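Local coordinates for GST N-terminal domain-containing protein (PDB 3IC8) that is of uncharacterised function but has the two-domain architecture of a glutathione S-transferase and so may bind glutathione, at residues 19-24 with 215-221; 27-32 with 220-226. All blocks are in the same frame, centred on the assembly; numbering follows the deposited sequence.

Contact 1: residues 19-24 with 215-221; sequences RLMLGF and VLGFGHG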
# COMPACT_ATOMS: atom_id res chain seq x y z
N ARG A 19 7.94 -10.60 -17.52
CA ARG A 19 7.24 -9.36 -17.38
C ARG A 19 7.74 -8.52 -16.21
O ARG A 19 7.85 -7.33 -16.30
CB ARG A 19 5.77 -9.68 -17.21
CG ARG A 19 4.90 -9.20 -18.30
CD ARG A 19 3.98 -10.22 -18.90
NE ARG A 19 3.35 -11.14 -17.98
CZ ARG A 19 2.77 -12.27 -18.35
NH1 ARG A 19 2.73 -12.62 -19.59
NH2 ARG A 19 2.24 -13.06 -17.47
N LEU A 20 7.99 -9.18 -15.10
CA LEU A 20 8.56 -8.55 -13.93
C LEU A 20 9.94 -8.07 -14.23
O LEU A 20 10.36 -7.07 -13.74
CB LEU A 20 8.52 -9.44 -12.71
CG LEU A 20 7.13 -9.75 -12.20
CD1 LEU A 20 7.10 -10.95 -11.35
CD2 LEU A 20 6.50 -8.61 -11.52
N MSE A 21 10.66 -8.82 -15.03
CA MSE A 21 12.00 -8.47 -15.38
C MSE A 21 11.99 -7.18 -16.14
O MSE A 21 12.80 -6.33 -15.94
CB MSE A 21 12.64 -9.57 -16.21
CG MSE A 21 13.22 -10.72 -15.43
SE MSE A 21 13.55 -12.32 -16.41
CE MSE A 21 14.87 -11.76 -17.57
N LEU A 22 11.02 -7.02 -17.02
CA LEU A 22 10.85 -5.78 -17.71
C LEU A 22 10.49 -4.66 -16.77
O LEU A 22 10.90 -3.57 -16.97
CB LEU A 22 9.87 -5.93 -18.86
CG LEU A 22 10.43 -6.80 -19.97
CD1 LEU A 22 9.39 -7.19 -20.94
CD2 LEU A 22 11.51 -6.15 -20.66
N GLY A 23 9.71 -4.94 -15.76
CA GLY A 23 9.38 -3.94 -14.77
C GLY A 23 10.52 -3.43 -13.93
O GLY A 23 10.60 -2.26 -13.66
N PHE A 24 11.39 -4.32 -13.50
CA PHE A 24 12.52 -4.00 -12.69
C PHE A 24 13.46 -3.10 -13.46
O PHE A 24 13.98 -2.17 -12.94
CB PHE A 24 13.16 -5.32 -12.28
CG PHE A 24 14.43 -5.20 -11.53
CD1 PHE A 24 14.45 -4.80 -10.23
CD2 PHE A 24 15.59 -5.53 -12.12
CE1 PHE A 24 15.58 -4.72 -9.58
CE2 PHE A 24 16.73 -5.44 -11.44
CZ PHE A 24 16.72 -5.05 -10.18
N VAL A 215 8.64 -7.50 -4.28
CA VAL A 215 9.17 -7.96 -5.54
C VAL A 215 8.18 -7.86 -6.69
O VAL A 215 8.55 -7.56 -7.78
CB VAL A 215 9.75 -9.35 -5.43
CG1 VAL A 215 10.39 -9.75 -6.67
CG2 VAL A 215 10.74 -9.39 -4.35
N LEU A 216 6.93 -8.17 -6.43
CA LEU A 216 5.84 -8.06 -7.38
C LEU A 216 5.52 -6.63 -7.74
O LEU A 216 4.99 -6.35 -8.77
CB LEU A 216 4.61 -8.77 -6.85
CG LEU A 216 4.34 -10.24 -7.13
CD1 LEU A 216 5.50 -10.98 -7.55
CD2 LEU A 216 3.76 -10.91 -5.96
N GLY A 217 5.86 -5.71 -6.86
CA GLY A 217 5.57 -4.31 -6.97
C GLY A 217 6.36 -3.51 -7.96
O GLY A 217 6.05 -2.38 -8.21
N PHE A 218 7.42 -4.12 -8.47
CA PHE A 218 8.22 -3.57 -9.54
C PHE A 218 7.39 -3.50 -10.80
O PHE A 218 7.63 -2.71 -11.67
CB PHE A 218 9.47 -4.41 -9.78
CG PHE A 218 10.56 -4.17 -8.78
CD1 PHE A 218 11.31 -3.04 -8.81
CD2 PHE A 218 10.82 -5.09 -7.83
CE1 PHE A 218 12.29 -2.84 -7.91
CE2 PHE A 218 11.81 -4.88 -6.93
CZ PHE A 218 12.53 -3.75 -6.97
N GLY A 219 6.39 -4.35 -10.88
CA GLY A 219 5.45 -4.30 -11.97
C GLY A 219 5.94 -4.82 -13.30
O GLY A 219 6.92 -5.52 -13.35
N HIS A 220 5.23 -4.47 -14.36
CA HIS A 220 5.59 -4.88 -15.70
C HIS A 220 6.18 -3.83 -16.60
O HIS A 220 6.56 -4.12 -17.70
CB HIS A 220 4.40 -5.51 -16.42
CG HIS A 220 3.80 -6.69 -15.72
ND1 HIS A 220 2.63 -7.26 -16.13
CD2 HIS A 220 4.21 -7.41 -14.65
CE1 HIS A 220 2.33 -8.28 -15.35
NE2 HIS A 220 3.27 -8.38 -14.44
N GLY A 221 6.27 -2.60 -16.15
CA GLY A 221 6.78 -1.56 -17.01
C GLY A 221 5.78 -0.97 -17.97
O GLY A 221 4.63 -0.98 -17.70

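Contact 2: residues 27-32 with 220-226; sequences VNWRSV and HGSLSDL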
# COMPACT_ATOMS: atom_id res chain seq x y z
N VAL A 27 11.84 -0.31 -18.53
CA VAL A 27 12.06 -0.15 -19.93
C VAL A 27 10.72 -0.17 -20.59
O VAL A 27 9.79 -0.65 -20.05
CB VAL A 27 12.87 -1.29 -20.48
CG1 VAL A 27 14.31 -1.02 -20.36
CG2 VAL A 27 12.52 -2.55 -19.78
N ASN A 28 10.65 0.38 -21.78
CA ASN A 28 9.44 0.36 -22.53
C ASN A 28 9.58 -0.73 -23.55
O ASN A 28 10.60 -0.87 -24.15
CB ASN A 28 9.23 1.71 -23.19
CG ASN A 28 8.78 2.76 -22.23
OD1 ASN A 28 7.68 3.25 -22.31
ND2 ASN A 28 9.63 3.11 -21.31
N TRP A 29 8.55 -1.53 -23.71
CA TRP A 29 8.64 -2.67 -24.57
C TRP A 29 7.38 -2.89 -25.39
O TRP A 29 6.34 -2.43 -25.06
CB TRP A 29 9.02 -3.93 -23.77
CG TRP A 29 8.15 -4.21 -22.61
CD1 TRP A 29 8.15 -3.57 -21.45
CD2 TRP A 29 7.15 -5.21 -22.52
NE1 TRP A 29 7.22 -4.09 -20.63
CE2 TRP A 29 6.59 -5.11 -21.26
CE3 TRP A 29 6.66 -6.18 -23.39
CZ2 TRP A 29 5.59 -5.94 -20.83
CZ3 TRP A 29 5.68 -7.00 -22.96
CH2 TRP A 29 5.15 -6.87 -21.70
N ARG A 30 7.52 -3.64 -26.46
CA ARG A 30 6.41 -3.97 -27.28
C ARG A 30 5.91 -5.34 -26.91
O ARG A 30 6.67 -6.21 -26.69
CB ARG A 30 6.82 -3.95 -28.73
CG ARG A 30 7.45 -2.68 -29.18
CD ARG A 30 6.62 -1.49 -28.81
NE ARG A 30 5.33 -1.50 -29.46
CZ ARG A 30 5.14 -1.15 -30.72
NH1 ARG A 30 6.14 -0.77 -31.45
NH2 ARG A 30 3.95 -1.19 -31.23
N SER A 31 4.61 -5.52 -26.87
CA SER A 31 4.05 -6.80 -26.52
C SER A 31 3.47 -7.50 -27.72
O SER A 31 2.57 -7.02 -28.34
CB SER A 31 2.96 -6.61 -25.51
OG SER A 31 2.47 -7.84 -25.10
N VAL A 32 3.99 -8.67 -28.03
CA VAL A 32 3.44 -9.45 -29.10
C VAL A 32 2.73 -10.60 -28.47
O VAL A 32 3.32 -11.34 -27.76
CB VAL A 32 4.51 -10.00 -30.03
CG1 VAL A 32 3.91 -10.85 -31.06
CG2 VAL A 32 5.25 -8.93 -30.67
N HIS A 220 5.23 -4.47 -14.36
CA HIS A 220 5.59 -4.88 -15.70
C HIS A 220 6.18 -3.83 -16.60
O HIS A 220 6.56 -4.12 -17.70
CB HIS A 220 4.40 -5.51 -16.42
CG HIS A 220 3.80 -6.69 -15.72
ND1 HIS A 220 2.63 -7.26 -16.13
CD2 HIS A 220 4.21 -7.41 -14.65
CE1 HIS A 220 2.33 -8.28 -15.35
NE2 HIS A 220 3.27 -8.38 -14.44
N GLY A 221 6.27 -2.60 -16.15
CA GLY A 221 6.78 -1.56 -17.01
C GLY A 221 5.78 -0.97 -17.97
O GLY A 221 4.63 -0.98 -17.70
N SER A 222 6.24 -0.45 -19.08
CA SER A 222 5.34 0.19 -20.03
C SER A 222 5.32 -0.50 -21.36
O SER A 222 6.31 -0.61 -21.99
CB SER A 222 5.78 1.62 -20.24
OG SER A 222 4.87 2.50 -19.64
N LEU A 223 4.15 -0.91 -21.82
CA LEU A 223 4.07 -1.65 -23.05
C LEU A 223 3.07 -1.09 -24.03
O LEU A 223 2.13 -0.45 -23.64
CB LEU A 223 3.72 -3.10 -22.74
CG LEU A 223 2.33 -3.46 -22.28
CD1 LEU A 223 1.40 -3.59 -23.43
CD2 LEU A 223 2.30 -4.70 -21.48
N SER A 224 3.32 -1.33 -25.30
CA SER A 224 2.37 -1.13 -26.38
C SER A 224 2.25 -2.39 -27.19
O SER A 224 3.23 -3.02 -27.45
CB SER A 224 2.81 -0.03 -27.31
OG SER A 224 3.80 0.75 -26.74
N ASP A 225 1.06 -2.75 -27.61
CA ASP A 225 0.87 -3.94 -28.43
C ASP A 225 1.55 -3.82 -29.76
O ASP A 225 1.57 -2.78 -30.34
CB ASP A 225 -0.60 -4.16 -28.70
CG ASP A 225 -1.37 -4.47 -27.48
OD1 ASP A 225 -0.77 -4.60 -26.41
OD2 ASP A 225 -2.59 -4.59 -27.57
N LEU A 226 2.11 -4.92 -30.23
CA LEU A 226 2.67 -5.00 -31.54
C LEU A 226 2.20 -6.27 -32.16
O LEU A 226 2.24 -7.28 -31.56
CB LEU A 226 4.17 -4.96 -31.47
CG LEU A 226 4.92 -5.13 -32.77
CD1 LEU A 226 4.70 -3.98 -33.62
CD2 LEU A 226 6.37 -5.38 -32.58

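Contact 1: residues 19-24 with 215-221
Leu216, at the C-terminal part of helix 206-216, meets Leu20 of helix 16-25. The two leucines touch through one branch each, Leu216 CD1 to Leu20 CD1, at 4.1 Å. The other branch of Leu20, CD2, turns to the backbone and lies against the carbonyl oxygens of Leu216 and Gly219. A type I turn from Leu216 to Gly219 then brings the chain back to the helix. Phe218 and Phe24 lie side by side and point the same way. Their rings form an edge-to-face pair: the edge of Phe24 at CD1 is directed at a face of Phe218, near its rim. The centroids are 5.1 Å apart and the planes stand at 80°. Phe24 has CG anti to the backbone N (chi1 175°), which swings its ring over to Phe218. Phe183 and Phe82 also pack on the Phe24 ring. The contact joins the thioredoxin-like N-terminal domain to the region that follows helix 206-216 of the helical part, two parts characteristic of the GST fold. Gly219 has positive phi, and its carbonyl oxygen turns toward the helix. Two CA-H groups point at this oxygen: Gly23 CA at 3.3 Å from Gly219 O, and Leu20 CA at 3.5 Å from it. Gly23 has no side chain, which permits this close backbone approach. His220 reciprocates, its CA lying 3.4 Å from Arg19 O. Arg19 CB and CG lie over one face of the His220 ring; CG makes a CH-pi contact 3.8 Å from the His220 ring centroid. Glu16 ties the pair together, accepting a hydrogen bond from His220 NE2 and forming a salt bridge with Arg19. The guanidinium also bonds to the backbone oxygens of Ser12 and Tyr9. At Gly221, the backbone N passes Gly23 CA at 3.7 Å.

Contact 2: residues 27-32 with 220-226
The indole of Trp29 has Leu223 over one face and His220 O at its edge. Leu223 CB makes a CH-pi contact 3.9 Å from the centroid of the Trp29 six-membered ring, and Leu223 CD2 touches CZ2 and CH2. The guanidinium of Arg30 has Leu226 on one face, while Ser224 O and Asp225 O lie at its edge. Strands 28-32 and 222-225 pair in parallel. Strand 222-225 extends the thioredoxin-like sheet beside strand 28-33 and is its outermost strand on that side within this chain. Trp29 and Ser31 share one face of the sheet with Leu223 and Asp225; Asn28 and Arg30 share the other with Ser222 and Ser224. Trp29 bonds through N to Ser222 O and through O to Ser224 N. Ser31 N donates to Ser224 O, and Ser31 O accepts from Leu226 N. Trp29 CG sits between the backbone N and the carbonyl carbon (chi1 53°), and the indole runs back toward His220. Trp29 NE1 donates to His220 O at 3.0 Å, the oxygen lying in the ring plane. Arg30 is bent at chi2 and chi3, curling its tip onto the neighbouring strand. Arg30 NH2 donates to Asp225 O at 3.0 Å, and NH1 forms a salt bridge with Glu3. Arg30 NE and Ser31 N reach Ser224 O from opposite faces of its carbonyl plane, the NE bond being 3.3 Å long.

Contacts 1 and 2 are neighbours on two runs of chain that travel together, with centres about 12 Å apart. Helix 16-25 runs on to strand 28-33, and helix 206-216 to strand 222-225. Both contacts pass through His220, its ring on one and its carbonyl on the other; Gly221 is also shared. They pack directly: Leu22 CD1 lies 3.4 Å from Trp29 CD2, and Arg19 CG lies 4.1 Å from Trp29 CH2. Phe218 O of contact 1 accepts a hydrogen bond from Asn28 of a neighbouring subunit. Arg19 also reaches Tyr9 and Ser12, between strand 4-8 and helix 16-25. In GSTs this turn commonly carries the catalytic residue, but none is known here.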